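Multicopper oxidase (Arthrobacter sp. FB24, PDB 3GDC) probably catalyses the laccase reaction, passing electrons from phenol-like substrates through its bound copper ions to molecular oxygen, which is reduced to water. Local coordinates at residues A[40-45]-A[81-86]; A[77-82]-A[116-121]; A[126-131]-A[251-256]; A[164-169]-A[208-213]. One frame throughout, in Å; residues are numbered along the deposited sequence.

Contact 1 of 4, residues A[40-45]-A[81-86]; sequences VAVDKD and TNAGAH
Asp43 reaches from strand 33-49 to Ala85, at a point where the parallel pairing with strand 75-82 has given way to a turn. Its CG stands anti to the carbonyl carbon (chi1 -59°), and OD2 takes the N-H of Ala85 at 3.0 Å, on the syn side and tilted out of the carboxylate plane. The other oxygen, OD1, receives a bond from a water 2.7 Å away; the same water meets ND1 of His86 in the plane of its ring, so it ties carboxylate to imidazole. A second water joins Asp43 N to Ala83 O.

The turn itself is shaped by Asn82. CG is anti to the backbone N (chi1 -176°), and from there OD1 accepts from Gly84 N at 2.8 Å, an Asx turn, while ND2 makes a nearly straight bond of 2.7 Å to His86 O and has a second partner in Ile111 O. Ala41 makes the two backbone bonds: its N binds Thr81 O and its O takes the N-H of Ala83. Its CB lies 3.9 Å from Asn82 OD1. The methyl of Ala83 packs against Val40 CG1 at 3.6 Å.

Strand 52-59 pairs with the other edge of 40-45, bonding Val42 and Lys44, and Asn60 just past its end bonds Val40; its Trp57 touches Asp43 and meets the ring of His86, while Ala41 and Asn82 lean on the copper ligand His88.

Contact 2 of 4, residues A[77-82]-A[116-121]; sequences RIHFTN and SFTYEF
Ile78 and Tyr119, then Phe80 and Phe117, form the hydrogen-bonded pairs of this antiparallel strand pair, each exchanging two N-H to O bonds; the shortest, such as Ile78 N to Tyr119 O, measure 2.8 Å. Between and beside them, Arg77 with Glu120, His79 with Thr118 and Thr81 with Ser116 are non-hydrogen-bonded pairs, whose side chains share one face of the sheet.

That face is polar. Thr81 OG1 and Ser116 OG are hydrogen-bonded at 2.8 Å. Thr118 OG1 comes in at the edge of the His79 ring, near its plane, and bonds ND1 at 3.0 Å; the two side chains run side by side, and NE2 on the far side of the ring is taken by Glu36. Arg77 and Glu120 also lie alongside each other, but their charges are linked through water: it accepts from Arg77 NE at 2.6 Å, in the guanidinium plane, and gives a weak bond to Glu120 OE1.

The opposite face is apolar and aromatic. Phe80 and Tyr119 lie side by side, pointing the same way, and Phe80 CB meets the edge of the Tyr119 ring, 3.8 Å from CE2. One face of that ring is covered by Phe117, whose CD2 stands 3.7 Å above the plane, over its centre. Tyr119 OH is hydrogen-bonded to Ile90 N.

The side chain of Phe80 lies about 7 Å from a bound copper ion. Strand 75-82, paired in parallel with 33-49 and antiparallel with 116-122, belongs to the beta-sandwich expected of the first cupredoxin domain of a multicopper oxidase.

Contact 3 of 4, residues A[126-131]-A[251-256]; sequences FGTHLY and GQRGIL
Arg253 and Thr128 join the two cupredoxin domains expected of a small multicopper oxidase of this kind, and they do so without strand pairing. The axes of the short strands 127-131 and 253-256 pass 6.5 Å apart at 140°, and side chains bridge the gap.

The tight part surrounds Arg253. Its CG sits between the backbone N and the carbonyl carbon (chi1 71°), the crowded position, and the chain bends again at chi2. NE then gives an in-plane bond to Thr128 O, on a lone pair at 2.8 Å. NH2 donates to His129 ND1 at 3.1 Å, almost straight and close to the planes of both groups, although ring and guanidinium are turned 70° apart. The other ring nitrogen of His129, NE2, is bonded to Pro125 O, consistent with a proton there and a lone pair on ND1. NH1 closes back on Gly251 O at 2.8 Å and also forms a salt bridge with Asp244 of the second subunit, so this buried arginine is gripped at all three nitrogens and probably keeps its charge.

The backbones are the loose part: CA atoms stand 6.0 Å apart at Thr128 and Gly254, and 7.8 Å at Leu130 and Gly251. No solvent side is evident, since all the touching residues are buried. Ile255 CG1 packs on Thr128 OG1 at 3.2 Å, a hydroxyl whose hydrogen-bond partner is His208 ND1. Back at the arginine, Leu130 crosses it at about a right angle, its CD2 lying 3.4 Å above one face of the guanidinium, offset toward the rim.

Contact 4 of 4, residues A[164-169]-A[208-213]; sequences EMVMVM and HLINVL
Met169 lies across Leu209 and Asn211 on one face of a parallel strand pair. Its CB, close to the backbone of the partner strand, is 3.9 Å from Ile210 O. CG moves on to Leu209 CD1 at 3.8 Å, and SD, at the same distance, stays on that methyl. There the chain bends (chi3 -68°), which sends CE over Asn211 CB at 3.7 Å, with Leu209 CG close by.

On the other face, toward the start of the strands, His208 and Glu164 meet. NE2 of the histidine donates to Glu164 OE2 at 2.8 Å, an almost straight bond (175°) lying in the ring plane and using the anti lone pair of the oxygen; ring and carboxylate are nearly coplanar. The glutamate gets there by an extended side chain, CG anti to the backbone N. Strands 163-172 and 205-211 are neighbours in a sheet of the second cupredoxin-like beta-sandwich, joined by regular backbone bonds from Met165 O with His208 N to Met169 O with Val212 N.

Further along the histidine's face, Ile210 CD1 lies against Val166 CG2, and Val212 CG2 packs on Val168 CG1 at 3.8 Å. Where the second strand gives out, Asn211 OD1 accepts from Leu213 N at 3.2 Å in an Asx turn, the donor well above the carbonyl plane; Asn219 ND2 bonds the same oxygen.

How the contacts relate
Contacts 1 and 2 share strand 75-82: contact 1 pairs it with 33-49, contact 2 with 116-122, and they touch where Ala41 CB meets Phe80 CE1 at 3.8 Å. The side chain of Ala41 is itself about 7 Å from a bound copper ion. Contact 3 reaches the same sheet on its first segment, yet its centre is 21 Å from that of contact 2; its Leu130 side chain comes within about 5 Å of copper. Contact 4, nested in the loop that contact 3 closes, has its centre only 8 Å from it. Gly254 O lies 2.9 Å from Leu209 N, and Thr128 OG1 2.8 Å from His208 ND1, both probable hydrogen bonds that carry the domain interface into the second sandwich.

Contact 1 of 4, residues A[40-45]-A[81-86]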
# COMPACT_ATOMS: atom_id res chain seq x y z
N VAL A 40 -12.42 26.66 15.36
CA VAL A 40 -13.82 26.48 15.75
C VAL A 40 -14.47 25.42 14.88
O VAL A 40 -14.37 25.48 13.65
CB VAL A 40 -14.62 27.81 15.61
CG1 VAL A 40 -16.07 27.62 16.05
CG2 VAL A 40 -13.96 28.95 16.42
N ALA A 41 -15.13 24.43 15.49
CA ALA A 41 -15.93 23.47 14.72
C ALA A 41 -17.29 24.08 14.40
O ALA A 41 -18.00 24.57 15.28
CB ALA A 41 -16.07 22.13 15.45
N VAL A 42 -17.62 24.13 13.11
CA VAL A 42 -18.85 24.79 12.67
C VAL A 42 -19.56 23.93 11.63
O VAL A 42 -18.91 23.39 10.73
CB VAL A 42 -18.60 26.22 12.08
CG1 VAL A 42 -17.98 27.14 13.09
CG2 VAL A 42 -17.74 26.16 10.84
N ASP A 43 -20.87 23.82 11.77
CA ASP A 43 -21.68 23.11 10.79
C ASP A 43 -21.93 24.07 9.63
O ASP A 43 -22.36 25.21 9.85
CB ASP A 43 -23.00 22.65 11.42
CG ASP A 43 -22.79 21.74 12.62
OD1 ASP A 43 -21.70 21.15 12.76
OD2 ASP A 43 -23.74 21.61 13.44
N LYS A 44 -21.65 23.62 8.42
CA LYS A 44 -21.68 24.49 7.24
C LYS A 44 -22.02 23.67 6.01
O LYS A 44 -21.49 22.58 5.83
CB LYS A 44 -20.33 25.18 7.05
CG LYS A 44 -20.26 26.18 5.89
CD LYS A 44 -19.05 27.09 6.01
CE LYS A 44 -18.96 28.04 4.82
NZ LYS A 44 -17.63 28.71 4.71
N ASP A 45 -22.90 24.21 5.17
CA ASP A 45 -23.21 23.62 3.87
C ASP A 45 -22.20 24.06 2.82
O ASP A 45 -21.81 25.24 2.79
CB ASP A 45 -24.61 24.03 3.41
CG ASP A 45 -25.71 23.38 4.22
OD1 ASP A 45 -25.42 22.48 5.04
OD2 ASP A 45 -26.88 23.76 4.02
N THR A 81 -12.90 25.69 19.99
CA THR A 81 -14.28 25.91 20.43
C THR A 81 -15.21 25.09 19.55
O THR A 81 -15.06 25.07 18.32
CB THR A 81 -14.69 27.40 20.37
OG1 THR A 81 -13.85 28.16 21.25
CG2 THR A 81 -16.15 27.60 20.80
N ASN A 82 -16.15 24.39 20.18
CA ASN A 82 -17.14 23.61 19.44
C ASN A 82 -18.40 24.44 19.27
O ASN A 82 -19.16 24.62 20.23
CB ASN A 82 -17.44 22.27 20.14
CG ASN A 82 -18.40 21.40 19.33
OD1 ASN A 82 -18.81 21.79 18.23
ND2 ASN A 82 -18.75 20.24 19.86
N ALA A 83 -18.61 24.96 18.07
CA ALA A 83 -19.83 25.70 17.74
C ALA A 83 -20.82 24.85 16.93
O ALA A 83 -21.80 25.38 16.39
CB ALA A 83 -19.49 27.01 17.02
N GLY A 84 -20.55 23.55 16.84
CA GLY A 84 -21.44 22.60 16.16
C GLY A 84 -22.55 22.05 17.04
O GLY A 84 -22.62 22.35 18.24
N ALA A 85 -23.42 21.24 16.45
CA ALA A 85 -24.56 20.64 17.16
C ALA A 85 -24.20 19.34 17.87
O ALA A 85 -24.98 18.82 18.66
CB ALA A 85 -25.72 20.40 16.19
N HIS A 86 -23.01 18.81 17.56
CA HIS A 86 -22.58 17.51 18.07
C HIS A 86 -21.27 17.67 18.83
O HIS A 86 -20.51 18.62 18.58
CB HIS A 86 -22.38 16.52 16.91
CG HIS A 86 -23.57 16.41 16.01
ND1 HIS A 86 -23.83 17.30 14.99
CD2 HIS A 86 -24.58 15.50 15.98
CE1 HIS A 86 -24.94 16.95 14.37
NE2 HIS A 86 -25.42 15.86 14.95
O HOH W 1 -22.41 25.12 13.73
O HOH W 2 -21.87 19.23 14.71

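Contact 2 of 4, residues A[77-82]-A[116-121]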
# COMPACT_ATOMS: atom_id res chain seq x y z
N ARG A 77 -0.28 25.98 21.00
CA ARG A 77 -1.58 26.06 21.66
C ARG A 77 -2.66 26.17 20.60
O ARG A 77 -2.65 27.10 19.78
CB ARG A 77 -1.66 27.26 22.61
CG ARG A 77 -0.77 27.15 23.83
CD ARG A 77 -1.00 28.32 24.77
NE ARG A 77 0.00 28.33 25.83
CZ ARG A 77 0.27 29.38 26.60
NH1 ARG A 77 -0.37 30.53 26.43
NH2 ARG A 77 1.21 29.28 27.53
N ILE A 78 -3.58 25.21 20.60
CA ILE A 78 -4.75 25.28 19.74
C ILE A 78 -5.98 25.49 20.59
O ILE A 78 -6.36 24.60 21.35
CB ILE A 78 -4.91 23.99 18.90
CG1 ILE A 78 -3.68 23.77 18.01
CG2 ILE A 78 -6.21 24.01 18.12
CD1 ILE A 78 -3.62 24.65 16.82
N HIS A 79 -6.57 26.67 20.47
CA HIS A 79 -7.76 27.05 21.25
C HIS A 79 -8.98 26.62 20.47
O HIS A 79 -9.41 27.30 19.54
CB HIS A 79 -7.78 28.56 21.48
CG HIS A 79 -6.52 29.09 22.09
ND1 HIS A 79 -6.21 28.93 23.42
CD2 HIS A 79 -5.47 29.74 21.54
CE1 HIS A 79 -5.03 29.46 23.67
NE2 HIS A 79 -4.55 29.96 22.54
N PHE A 80 -9.52 25.47 20.86
CA PHE A 80 -10.64 24.84 20.18
C PHE A 80 -11.95 25.25 20.81
O PHE A 80 -12.10 25.19 22.04
CB PHE A 80 -10.48 23.31 20.24
CG PHE A 80 -11.60 22.56 19.56
CD1 PHE A 80 -11.96 22.85 18.25
CD2 PHE A 80 -12.26 21.53 20.24
CE1 PHE A 80 -12.98 22.13 17.61
CE2 PHE A 80 -13.28 20.81 19.61
CZ PHE A 80 -13.64 21.11 18.30
N THR A 81 -12.90 25.69 19.99
CA THR A 81 -14.28 25.91 20.43
C THR A 81 -15.21 25.09 19.55
O THR A 81 -15.06 25.07 18.32
CB THR A 81 -14.69 27.40 20.37
OG1 THR A 81 -13.85 28.16 21.25
CG2 THR A 81 -16.15 27.60 20.80
N ASN A 82 -16.15 24.39 20.18
CA ASN A 82 -17.14 23.61 19.44
C ASN A 82 -18.40 24.44 19.27
O ASN A 82 -19.16 24.62 20.23
CB ASN A 82 -17.44 22.27 20.14
CG ASN A 82 -18.40 21.40 19.33
OD1 ASN A 82 -18.81 21.79 18.23
ND2 ASN A 82 -18.75 20.24 19.86
N SER A 116 -15.19 24.80 25.10
CA SER A 116 -13.87 25.10 24.57
C SER A 116 -12.77 24.33 25.31
O SER A 116 -12.93 23.99 26.49
CB SER A 116 -13.58 26.60 24.65
OG SER A 116 -14.45 27.36 23.82
N PHE A 117 -11.67 24.07 24.62
CA PHE A 117 -10.52 23.40 25.20
C PHE A 117 -9.27 23.82 24.46
O PHE A 117 -9.28 23.93 23.23
CB PHE A 117 -10.67 21.87 25.12
CG PHE A 117 -9.57 21.11 25.80
CD1 PHE A 117 -9.59 20.92 27.18
CD2 PHE A 117 -8.50 20.60 25.08
CE1 PHE A 117 -8.57 20.22 27.83
CE2 PHE A 117 -7.47 19.90 25.71
CZ PHE A 117 -7.50 19.70 27.09
N THR A 118 -8.20 24.07 25.21
CA THR A 118 -6.91 24.37 24.60
C THR A 118 -6.00 23.14 24.58
O THR A 118 -5.56 22.65 25.62
CB THR A 118 -6.22 25.57 25.30
OG1 THR A 118 -7.08 26.71 25.25
CG2 THR A 118 -4.89 25.90 24.61
N TYR A 119 -5.71 22.66 23.37
CA TYR A 119 -4.71 21.61 23.16
C TYR A 119 -3.34 22.25 23.20
O TYR A 119 -3.12 23.27 22.55
CB TYR A 119 -4.93 20.89 21.82
CG TYR A 119 -6.26 20.18 21.75
CD1 TYR A 119 -6.40 18.89 22.28
CD2 TYR A 119 -7.37 20.79 21.16
CE1 TYR A 119 -7.63 18.24 22.23
CE2 TYR A 119 -8.59 20.15 21.10
CZ TYR A 119 -8.72 18.87 21.64
OH TYR A 119 -9.93 18.23 21.59
N GLU A 120 -2.44 21.65 23.96
CA GLU A 120 -1.07 22.13 24.12
C GLU A 120 -0.07 20.99 23.96
O GLU A 120 -0.24 19.93 24.54
CB GLU A 120 -0.88 22.76 25.51
CG GLU A 120 -1.96 23.78 25.89
CD GLU A 120 -1.70 24.46 27.23
OE1 GLU A 120 -0.58 24.31 27.78
OE2 GLU A 120 -2.62 25.15 27.73
N PHE A 121 0.95 21.23 23.15
CA PHE A 121 2.05 20.29 22.93
C PHE A 121 3.18 21.00 22.20
O PHE A 121 3.03 22.13 21.75
CB PHE A 121 1.59 19.04 22.16
CG PHE A 121 0.64 19.33 21.02
CD1 PHE A 121 1.10 19.86 19.82
CD2 PHE A 121 -0.71 19.09 21.17
CE1 PHE A 121 0.22 20.13 18.77
CE2 PHE A 121 -1.60 19.38 20.13
CZ PHE A 121 -1.13 19.90 18.93
O HOH W 3 1.09 26.09 26.46

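Contact 3 of 4, residues A[126-131]-A[251-256]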
# COMPACT_ATOMS: atom_id res chain seq x y z
N PHE A 126 9.57 16.64 13.63
CA PHE A 126 9.43 17.32 12.35
C PHE A 126 8.84 16.36 11.33
O PHE A 126 9.02 15.14 11.41
CB PHE A 126 10.73 17.99 11.89
CG PHE A 126 11.74 17.07 11.25
CD1 PHE A 126 11.61 16.68 9.91
CD2 PHE A 126 12.87 16.65 11.95
CE1 PHE A 126 12.57 15.86 9.31
CE2 PHE A 126 13.84 15.82 11.35
CZ PHE A 126 13.69 15.43 10.03
N GLY A 127 8.07 16.92 10.41
CA GLY A 127 7.45 16.14 9.35
C GLY A 127 6.14 16.71 8.90
O GLY A 127 5.76 17.84 9.25
N THR A 128 5.44 15.93 8.10
CA THR A 128 4.15 16.32 7.55
C THR A 128 3.10 15.48 8.26
O THR A 128 3.12 14.25 8.17
CB THR A 128 4.14 16.07 6.03
OG1 THR A 128 5.13 16.92 5.43
CG2 THR A 128 2.78 16.34 5.41
N HIS A 129 2.22 16.16 8.99
CA HIS A 129 1.25 15.50 9.83
C HIS A 129 -0.16 16.00 9.52
O HIS A 129 -0.39 16.67 8.49
CB HIS A 129 1.60 15.69 11.32
CG HIS A 129 3.04 15.42 11.64
ND1 HIS A 129 3.63 14.17 11.48
CD2 HIS A 129 4.02 16.23 12.13
CE1 HIS A 129 4.90 14.23 11.84
NE2 HIS A 129 5.16 15.47 12.24
N LEU A 130 -1.11 15.68 10.39
CA LEU A 130 -2.51 16.01 10.20
C LEU A 130 -3.22 15.98 11.54
O LEU A 130 -2.65 15.55 12.55
CB LEU A 130 -3.18 15.02 9.21
CG LEU A 130 -3.34 13.54 9.60
CD1 LEU A 130 -4.60 12.93 8.90
CD2 LEU A 130 -2.12 12.72 9.30
N TYR A 131 -4.45 16.48 11.54
CA TYR A 131 -5.32 16.42 12.71
C TYR A 131 -6.73 16.12 12.22
O TYR A 131 -7.08 16.40 11.05
CB TYR A 131 -5.25 17.73 13.52
CG TYR A 131 -5.75 18.95 12.77
CD1 TYR A 131 -7.10 19.32 12.82
CD2 TYR A 131 -4.87 19.72 12.00
CE1 TYR A 131 -7.57 20.44 12.12
CE2 TYR A 131 -5.33 20.85 11.28
CZ TYR A 131 -6.68 21.19 11.36
OH TYR A 131 -7.15 22.28 10.66
N GLY A 251 -4.58 8.33 6.81
CA GLY A 251 -3.62 8.61 7.89
C GLY A 251 -2.20 8.70 7.38
O GLY A 251 -1.36 9.29 8.06
N GLN A 252 -1.91 8.13 6.21
CA GLN A 252 -0.58 8.29 5.61
C GLN A 252 -0.47 9.61 4.85
O GLN A 252 -1.47 10.15 4.37
CB GLN A 252 -0.18 7.11 4.70
CG GLN A 252 0.09 5.79 5.46
CD GLN A 252 0.59 4.66 4.57
OE1 GLN A 252 1.58 3.99 4.89
NE2 GLN A 252 -0.07 4.45 3.45
N ARG A 253 0.75 10.10 4.75
CA ARG A 253 1.03 11.41 4.18
C ARG A 253 2.52 11.49 3.94
O ARG A 253 3.28 10.65 4.44
CB ARG A 253 0.51 12.55 5.08
CG ARG A 253 1.27 12.78 6.40
CD ARG A 253 0.88 11.75 7.45
NE ARG A 253 1.49 12.04 8.75
CZ ARG A 253 1.38 11.27 9.82
NH1 ARG A 253 0.67 10.14 9.78
NH2 ARG A 253 1.99 11.62 10.95
N GLY A 254 2.95 12.47 3.16
CA GLY A 254 4.37 12.60 2.85
C GLY A 254 4.66 13.85 2.04
O GLY A 254 3.76 14.63 1.73
N ILE A 255 5.94 14.03 1.71
CA ILE A 255 6.36 15.15 0.90
C ILE A 255 6.78 14.64 -0.47
O ILE A 255 7.51 13.65 -0.57
CB ILE A 255 7.53 15.92 1.55
CG1 ILE A 255 7.09 16.45 2.92
CG2 ILE A 255 8.00 17.04 0.62
CD1 ILE A 255 8.22 17.10 3.74
N LEU A 256 6.31 15.33 -1.52
CA LEU A 256 6.80 15.09 -2.88
C LEU A 256 7.63 16.30 -3.30
O LEU A 256 7.23 17.44 -3.06
CB LEU A 256 5.67 14.91 -3.90
CG LEU A 256 4.23 14.46 -3.64
CD1 LEU A 256 3.70 13.75 -4.87
CD2 LEU A 256 4.00 13.62 -2.39

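Contact 4 of 4, residues A[164-169]-A[208-213]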
# COMPACT_ATOMS: atom_id res chain seq x y z
N GLU A 164 5.99 25.93 -2.34
CA GLU A 164 5.55 24.91 -1.40
C GLU A 164 4.03 24.92 -1.32
O GLU A 164 3.39 25.98 -1.30
CB GLU A 164 6.15 25.16 -0.02
CG GLU A 164 6.09 23.96 0.94
CD GLU A 164 7.11 24.08 2.06
OE1 GLU A 164 7.86 25.08 2.04
OE2 GLU A 164 7.18 23.20 2.94
N MET A 165 3.46 23.73 -1.28
CA MET A 165 2.00 23.60 -1.30
C MET A 165 1.52 22.39 -0.49
O MET A 165 2.32 21.52 -0.11
CB MET A 165 1.47 23.54 -2.73
CG MET A 165 2.20 22.58 -3.63
SD MET A 165 1.63 22.69 -5.35
CE MET A 165 2.44 24.18 -5.89
N VAL A 166 0.22 22.39 -0.20
CA VAL A 166 -0.43 21.31 0.53
C VAL A 166 -1.62 20.77 -0.28
O VAL A 166 -2.41 21.53 -0.85
CB VAL A 166 -0.86 21.72 1.99
CG1 VAL A 166 -1.79 22.94 2.01
CG2 VAL A 166 -1.48 20.55 2.74
N MET A 167 -1.71 19.45 -0.32
CA MET A 167 -2.79 18.76 -1.02
C MET A 167 -3.41 17.70 -0.12
O MET A 167 -2.77 16.70 0.23
CB MET A 167 -2.25 18.10 -2.30
CG MET A 167 -1.84 19.11 -3.35
SD MET A 167 -1.47 18.31 -4.91
CE MET A 167 -1.28 19.76 -5.96
N VAL A 168 -4.67 17.93 0.26
CA VAL A 168 -5.40 16.98 1.08
C VAL A 168 -6.42 16.25 0.20
O VAL A 168 -7.30 16.87 -0.42
CB VAL A 168 -6.11 17.66 2.28
CG1 VAL A 168 -6.84 16.62 3.12
CG2 VAL A 168 -5.11 18.48 3.14
N MET A 169 -6.26 14.93 0.12
CA MET A 169 -7.12 14.08 -0.70
C MET A 169 -8.26 13.56 0.15
O MET A 169 -8.02 12.92 1.19
CB MET A 169 -6.33 12.90 -1.28
CG MET A 169 -5.11 13.27 -2.10
SD MET A 169 -4.25 11.82 -2.74
CE MET A 169 -3.60 11.10 -1.21
N HIS A 208 3.11 18.85 0.20
CA HIS A 208 2.72 18.04 1.35
C HIS A 208 1.40 17.34 1.01
O HIS A 208 0.36 17.98 0.99
CB HIS A 208 2.56 18.93 2.58
CG HIS A 208 3.81 19.65 2.93
ND1 HIS A 208 4.79 19.10 3.74
CD2 HIS A 208 4.29 20.85 2.53
CE1 HIS A 208 5.80 19.95 3.84
NE2 HIS A 208 5.52 21.01 3.11
N LEU A 209 1.47 16.04 0.78
CA LEU A 209 0.29 15.27 0.33
C LEU A 209 -0.25 14.43 1.46
O LEU A 209 0.47 13.59 1.99
CB LEU A 209 0.66 14.36 -0.84
CG LEU A 209 -0.48 13.50 -1.39
CD1 LEU A 209 -1.44 14.38 -2.17
CD2 LEU A 209 0.11 12.42 -2.29
N ILE A 210 -1.52 14.63 1.80
CA ILE A 210 -2.14 13.99 2.95
C ILE A 210 -3.40 13.28 2.54
O ILE A 210 -4.28 13.88 1.92
CB ILE A 210 -2.51 15.03 4.03
CG1 ILE A 210 -1.26 15.79 4.46
CG2 ILE A 210 -3.21 14.36 5.21
CD1 ILE A 210 -1.54 17.16 5.02
N ASN A 211 -3.52 12.01 2.93
CA ASN A 211 -4.73 11.26 2.63
C ASN A 211 -5.67 11.16 3.83
O ASN A 211 -5.32 10.55 4.84
CB ASN A 211 -4.39 9.84 2.13
CG ASN A 211 -5.63 9.11 1.66
OD1 ASN A 211 -6.55 9.74 1.11
ND2 ASN A 211 -5.70 7.80 1.90
N VAL A 212 -6.87 11.75 3.69
CA VAL A 212 -7.91 11.57 4.72
C VAL A 212 -9.13 10.76 4.23
O VAL A 212 -10.13 10.65 4.93
CB VAL A 212 -8.38 12.91 5.32
CG1 VAL A 212 -7.21 13.68 5.89
CG2 VAL A 212 -9.11 13.75 4.26
N LEU A 213 -9.02 10.20 3.03
CA LEU A 213 -10.15 9.50 2.43
C LEU A 213 -10.73 8.41 3.33
O LEU A 213 -10.04 7.50 3.76
CB LEU A 213 -9.75 8.93 1.06
CG LEU A 213 -10.80 8.10 0.32
CD1 LEU A 213 -12.02 8.96 -0.03
CD2 LEU A 213 -10.13 7.55 -0.94